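Side-chain contacts in glutathione S-transferase (PDB 6M1T), which binds glutathione and, as a bacterial beta-class glutathione S-transferase, probably conjugates it to electrophilic compounds: residues A[173-176]-A[177-180]; A[158-161]-A[162-166]. All coordinates share one frame; numbering follows the deposited sequence.

Contact 1 (A[173-176]-A[177-180]). With CYS (cysteine), chain D.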
ATOM      1  N   SER A 173     -19.346 -18.678  -1.599  1.00 33.50           N
ATOM      2  CA  SER A 173     -19.603 -19.977  -0.897  1.00 34.53           C
ATOM      3  C   SER A 173     -18.306 -20.779  -0.675  1.00 32.59           C
ATOM      4  O   SER A 173     -18.173 -21.431   0.395  1.00 34.17           O
ATOM      5  CB  SER A 173     -20.637 -20.821  -1.622  1.00 35.86           C
ATOM      6  OG  SER A 173     -21.931 -20.379  -1.275  1.00 40.45           O
ATOM      7  N   ALA A 174     -17.361 -20.752  -1.615  1.00 29.38           N
ATOM      8  CA  ALA A 174     -16.073 -21.470  -1.479  1.00 28.21           C
ATOM      9  C   ALA A 174     -15.272 -21.004  -0.255  1.00 27.29           C
ATOM     10  O   ALA A 174     -14.308 -21.698   0.091  1.00 28.74           O
ATOM     11  CB  ALA A 174     -15.267 -21.337  -2.747  1.00 30.52           C
ATOM     12  N   TYR A 175     -15.599 -19.873   0.388  1.00 26.61           N
ATOM     13  CA  TYR A 175     -14.741 -19.257   1.440  1.00 26.19           C
ATOM     14  C   TYR A 175     -15.568 -19.052   2.705  1.00 27.97           C
ATOM     15  O   TYR A 175     -15.858 -17.923   3.091  1.00 24.60           O
ATOM     16  CB  TYR A 175     -14.098 -17.975   0.885  1.00 28.43           C
ATOM     17  CG  TYR A 175     -13.543 -18.150  -0.510  1.00 26.75           C
ATOM     18  CD1 TYR A 175     -12.380 -18.879  -0.718  1.00 28.39           C
ATOM     19  CD2 TYR A 175     -14.203 -17.652  -1.625  1.00 24.20           C
ATOM     20  CE1 TYR A 175     -11.856 -19.068  -1.989  1.00 27.44           C
ATOM     21  CE2 TYR A 175     -13.706 -17.859  -2.906  1.00 25.18           C
ATOM     22  CZ  TYR A 175     -12.538 -18.580  -3.090  1.00 26.84           C
ATOM     23  OH  TYR A 175     -11.996 -18.784  -4.334  1.00 30.71           O
ATOM     24  N   PRO A 176     -15.971 -20.127   3.430  1.00 28.91           N
ATOM     25  CA  PRO A 176     -17.006 -19.982   4.448  1.00 26.59           C
ATOM     26  C   PRO A 176     -16.485 -19.252   5.690  1.00 22.99           C
ATOM     27  O   PRO A 176     -17.283 -18.718   6.382  1.00 28.25           O
ATOM     28  CB  PRO A 176     -17.378 -21.457   4.754  1.00 29.81           C
ATOM     29  CG  PRO A 176     -16.088 -22.198   4.550  1.00 28.16           C
ATOM     30  CD  PRO A 176     -15.451 -21.504   3.349  1.00 28.53           C
ATOM     31  N   ASN A 177     -15.178 -19.234   5.942  1.00 22.99           N
ATOM     32  CA  ASN A 177     -14.586 -18.445   7.050  1.00 25.01           C
ATOM     33  C   ASN A 177     -14.721 -16.948   6.692  1.00 26.00           C
ATOM     34  O   ASN A 177     -15.034 -16.167   7.594  1.00 20.96           O
ATOM     35  CB  ASN A 177     -13.143 -18.850   7.369  1.00 28.38           C
ATOM     36  CG  ASN A 177     -13.016 -20.355   7.526  1.00 36.29           C
ATOM     37  OD1 ASN A 177     -13.972 -21.000   7.970  1.00 37.63           O
ATOM     38  ND2 ASN A 177     -11.872 -20.911   7.140  1.00 31.74           N
ATOM     39  N   LEU A 178     -14.572 -16.590   5.418  1.00 26.58           N
ATOM     40  CA  LEU A 178     -14.782 -15.184   4.952  1.00 25.71           C
ATOM     41  C   LEU A 178     -16.258 -14.829   5.114  1.00 26.49           C
ATOM     42  O   LEU A 178     -16.497 -13.828   5.770  1.00 21.51           O
ATOM     43  CB  LEU A 178     -14.299 -15.028   3.508  1.00 25.70           C
ATOM     44  CG  LEU A 178     -12.802 -15.259   3.309  1.00 24.70           C
ATOM     45  CD1 LEU A 178     -12.400 -14.891   1.905  1.00 24.92           C
ATOM     46  CD2 LEU A 178     -11.956 -14.477   4.298  1.00 24.01           C
ATOM     47  N   GLY A 179     -17.182 -15.701   4.651  1.00 28.69           N
ATOM     48  CA  GLY A 179     -18.641 -15.613   4.867  1.00 26.71           C
ATOM     49  C   GLY A 179     -18.999 -15.260   6.302  1.00 27.68           C
ATOM     50  O   GLY A 179     -19.709 -14.258   6.525  1.00 28.74           O
ATOM     51  N   ALA A 180     -18.550 -16.048   7.272  1.00 29.40           N
ATOM     52  CA  ALA A 180     -18.876 -15.836   8.705  1.00 28.09           C
ATOM     53  C   ALA A 180     -18.302 -14.496   9.187  1.00 25.78           C
ATOM     54  O   ALA A 180     -18.936 -13.799  10.003  1.00 22.04           O
ATOM     55  CB  ALA A 180     -18.319 -16.982   9.513  1.00 29.83           C
TER
HETATM   56  N   CYS D 302     -21.268 -11.629   0.900  1.00 48.78           N
HETATM   57  CA  CYS D 302     -20.269 -12.264   1.815  1.00 46.41           C
HETATM   58  C   CYS D 302     -20.905 -12.512   3.192  1.00 45.24           C
HETATM   59  O   CYS D 302     -21.630 -11.604   3.671  1.00 50.36           O
HETATM   60  CB  CYS D 302     -19.019 -11.394   1.908  1.00 39.19           C
HETATM   61  SG  CYS D 302     -17.674 -12.078   2.923  1.00 38.65           S

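Contact 2 (A[158-161]-A[162-166])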
ATOM      1  N   LEU A 158     -10.789  -4.880   4.730  1.00 10.94           N
ATOM      2  CA  LEU A 158     -10.954  -6.223   4.131  1.00 10.86           C
ATOM      3  C   LEU A 158     -12.434  -6.445   3.866  1.00 10.87           C
ATOM      4  O   LEU A 158     -12.765  -6.876   2.751  1.00 12.67           O
ATOM      5  CB  LEU A 158     -10.391  -7.320   5.038  1.00 11.60           C
ATOM      6  CG  LEU A 158     -10.598  -8.756   4.560  1.00 11.91           C
ATOM      7  CD1 LEU A 158     -10.038  -8.967   3.143  1.00 12.88           C
ATOM      8  CD2 LEU A 158      -9.971  -9.729   5.564  1.00 11.81           C
ATOM      9  N   PHE A 159     -13.279  -6.171   4.876  1.00 11.00           N
ATOM     10  CA  PHE A 159     -14.751  -6.366   4.754  1.00 12.16           C
ATOM     11  C   PHE A 159     -15.275  -5.686   3.491  1.00 12.07           C
ATOM     12  O   PHE A 159     -15.991  -6.284   2.720  1.00 10.58           O
ATOM     13  CB  PHE A 159     -15.457  -5.763   5.959  1.00 13.10           C
ATOM     14  CG  PHE A 159     -16.948  -5.758   5.850  1.00 15.57           C
ATOM     15  CD1 PHE A 159     -17.654  -6.915   6.131  1.00 16.55           C
ATOM     16  CD2 PHE A 159     -17.644  -4.581   5.593  1.00 17.27           C
ATOM     17  CE1 PHE A 159     -19.040  -6.925   6.117  1.00 16.39           C
ATOM     18  CE2 PHE A 159     -19.033  -4.593   5.578  1.00 18.13           C
ATOM     19  CZ  PHE A 159     -19.723  -5.769   5.808  1.00 18.68           C
ATOM     20  N   VAL A 160     -14.847  -4.437   3.243  1.00 11.91           N
ATOM     21  CA  VAL A 160     -15.330  -3.678   2.058  1.00 11.20           C
ATOM     22  C   VAL A 160     -14.963  -4.419   0.767  1.00 11.36           C
ATOM     23  O   VAL A 160     -15.842  -4.632  -0.072  1.00 12.55           O
ATOM     24  CB  VAL A 160     -14.864  -2.214   2.062  1.00 12.15           C
ATOM     25  CG1 VAL A 160     -15.139  -1.554   0.719  1.00 12.77           C
ATOM     26  CG2 VAL A 160     -15.511  -1.465   3.196  1.00 12.27           C
ATOM     27  N   MET A 161     -13.718  -4.825   0.595  1.00 11.60           N
ATOM     28  CA  MET A 161     -13.253  -5.547  -0.607  1.00 12.86           C
ATOM     29  C   MET A 161     -13.890  -6.948  -0.719  1.00 13.44           C
ATOM     30  O   MET A 161     -14.059  -7.389  -1.828  1.00 12.19           O
ATOM     31  CB  MET A 161     -11.720  -5.628  -0.581  1.00 13.81           C
ATOM     32  CG  MET A 161     -11.086  -4.234  -0.573  1.00 16.86           C
ATOM     33  SD  MET A 161      -9.274  -4.379  -0.856  1.00 21.51           S
ATOM     34  CE  MET A 161      -8.646  -3.221   0.340  1.00 23.46           C
ATOM     35  N   LEU A 162     -14.280  -7.602   0.385  1.00 16.47           N
ATOM     36  CA  LEU A 162     -14.982  -8.928   0.332  1.00 17.28           C
ATOM     37  C   LEU A 162     -16.402  -8.752  -0.192  1.00 17.26           C
ATOM     38  O   LEU A 162     -16.965  -9.716  -0.712  1.00 19.29           O
ATOM     39  CB  LEU A 162     -14.945  -9.579   1.720  1.00 17.55           C
ATOM     40  CG  LEU A 162     -13.567 -10.024   2.187  1.00 17.00           C
ATOM     41  CD1 LEU A 162     -13.676 -10.694   3.551  1.00 19.75           C
ATOM     42  CD2 LEU A 162     -12.903 -10.945   1.216  1.00 18.00           C
ATOM     43  N   GLY A 163     -16.915  -7.519  -0.214  1.00 17.89           N
ATOM     44  CA  GLY A 163     -18.141  -7.196  -0.967  1.00 16.05           C
ATOM     45  C   GLY A 163     -17.992  -7.152  -2.478  1.00 16.03           C
ATOM     46  O   GLY A 163     -19.051  -7.053  -3.134  1.00 16.45           O
ATOM     47  N   TRP A 164     -16.772  -7.199  -3.049  1.00 14.67           N
ATOM     48  CA  TRP A 164     -16.554  -7.021  -4.511  1.00 16.31           C
ATOM     49  C   TRP A 164     -16.672  -8.302  -5.343  1.00 15.83           C
ATOM     50  O   TRP A 164     -17.223  -8.243  -6.432  1.00 18.47           O
ATOM     51  CB  TRP A 164     -15.201  -6.360  -4.776  1.00 15.66           C
ATOM     52  CG  TRP A 164     -15.157  -4.955  -4.279  1.00 16.27           C
ATOM     53  CD1 TRP A 164     -16.173  -4.160  -3.847  1.00 17.28           C
ATOM     54  CD2 TRP A 164     -13.959  -4.173  -4.185  1.00 15.62           C
ATOM     55  NE1 TRP A 164     -15.688  -2.919  -3.504  1.00 17.52           N
ATOM     56  CE2 TRP A 164     -14.323  -2.916  -3.670  1.00 17.37           C
ATOM     57  CE3 TRP A 164     -12.632  -4.463  -4.458  1.00 16.78           C
ATOM     58  CZ2 TRP A 164     -13.381  -1.913  -3.441  1.00 19.27           C
ATOM     59  CZ3 TRP A 164     -11.691  -3.494  -4.197  1.00 18.14           C
ATOM     60  CH2 TRP A 164     -12.067  -2.234  -3.712  1.00 19.25           C
ATOM     61  N   PRO A 165     -16.145  -9.456  -4.913  1.00 16.13           N
ATOM     62  CA  PRO A 165     -16.184 -10.662  -5.752  1.00 18.89           C
ATOM     63  C   PRO A 165     -17.597 -10.976  -6.270  1.00 19.18           C
ATOM     64  O   PRO A 165     -17.712 -11.392  -7.421  1.00 20.45           O
ATOM     65  CB  PRO A 165     -15.668 -11.751  -4.809  1.00 18.45           C
ATOM     66  CG  PRO A 165     -14.788 -11.024  -3.840  1.00 18.21           C
ATOM     67  CD  PRO A 165     -15.431  -9.669  -3.656  1.00 16.59           C
ATOM     68  N   ALA A 166     -18.633 -10.724  -5.472  1.00 20.83           N
ATOM     69  CA  ALA A 166     -20.020 -11.110  -5.863  1.00 22.93           C
ATOM     70  C   ALA A 166     -20.444 -10.313  -7.095  1.00 23.35           C
ATOM     71  O   ALA A 166     -21.300 -10.787  -7.831  1.00 26.29           O
ATOM     72  CB  ALA A 166     -21.001 -10.953  -4.727  1.00 24.33           C
TER

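Contact 1 (A[173-176]-A[177-180])
Tyr175 and Gly179 meet through the backbone at the start of helix 176-186. Residues 173-174 form a short 3-10 segment, and Tyr175 then takes the N-cap position with an extended backbone (phi -126°, psi 70°). Gly179 N donates to Tyr175 O at 3.0 Å in a nearly straight bond. One residue on, Ala180 N donates to Pro176 O at 3.1 Å. These are the first i to i+4 bonds of the helix. Pro176 is the first helical residue, a place where the missing N-H of proline costs the helix no bond. Leu178 N donates to Asp137 OD1 on helix 119-139. A side-chain carboxylate from another helix thus accepts an N-H of the first turn, within the all-helical C-terminal domain of the glutathione transferase fold.

Leu178 makes the main side-chain contact. Its CG lies anti to the carbonyl carbon (chi1 -63°), which carries the CD1 branch back toward the N-cap residue. CD1 lies 3.7 Å from Tyr175 CB and approaches the phenol ring obliquely. The ring itself points away from the helix start, and Ala174 CB lies over the centre of one face. The Tyr175 side chain also touches Lys130. Pro176 and Asn177 run side by side, with Pro176 CG 4.2 Å from Asn177 OD1. The side-chain nitrogen ND2 of Asn177 donates to the backbone O of Asp137. Gly179 faces the preceding turn near Pro176 O. The bound cysteine lies beyond, with its SG 3.5 Å from Leu178 O.

Contact 2 (A[158-161]-A[162-166])
Leu158 and Leu162 are joined where helix 153-162 runs out. Leu162 N donates to Leu158 O at 2.9 Å and adds a weak bond to Phe159 O. Gly163 N is shared too: it bonds Val160 O at 3.1 Å and, weakly, Phe159 O. Trp164 N then reaches Met161 O at 3.0 Å. In the i to i+3 bonds to Val160 and Met161 the donor stands well above the carbonyl plane, as the last turn tightens.

The indole of Trp164 lays one face against the Met161 backbone. Met161 CA sits over its centre, 3.9 Å above the plane, and Val160 O lies toward the rim. Met161 CG lies over the six-membered ring, 4.0 Å from the centroid, in a CH-pi contact. Met161 SD stands obliquely at 5.0 Å, a Met-aromatic contact. The indole N-H is satisfied elsewhere, by Gly8 O. Leu158 CG touches Leu162 CD1 at 3.8 Å; chi1 of 176° swings the Leu158 side chain toward the carbonyl side.

Leu158 and Leu162 also pack on helices 119-139 and 176-186. Met161 lies against helix 89-108, and Trp164 meets His106 of that helix edge-to-face.

In the fold
The two contacts mark the ends of consecutive helices. Contact 2 closes helix 153-162, and contact 1 opens helix 176-186. Their centres are 12 Å apart, and they touch where Leu178 CD1 packs at 4.0 Å from Leu162 CD2. Leu133 of helix 119-139 touches both leucines. Leu162, Leu178 and Gly179 belong to the pocket of the bound cysteine, so each contact supplies part of its wall. Contact 2 also reaches the glutathione site: the Trp164 side chain lies about 4 Å from those of Cys10 and His106, both glutathione-binding residues. Contact 1 lies nearer the surface, its centre about 19 Å from the chain centre, against about 8 Å for contact 2.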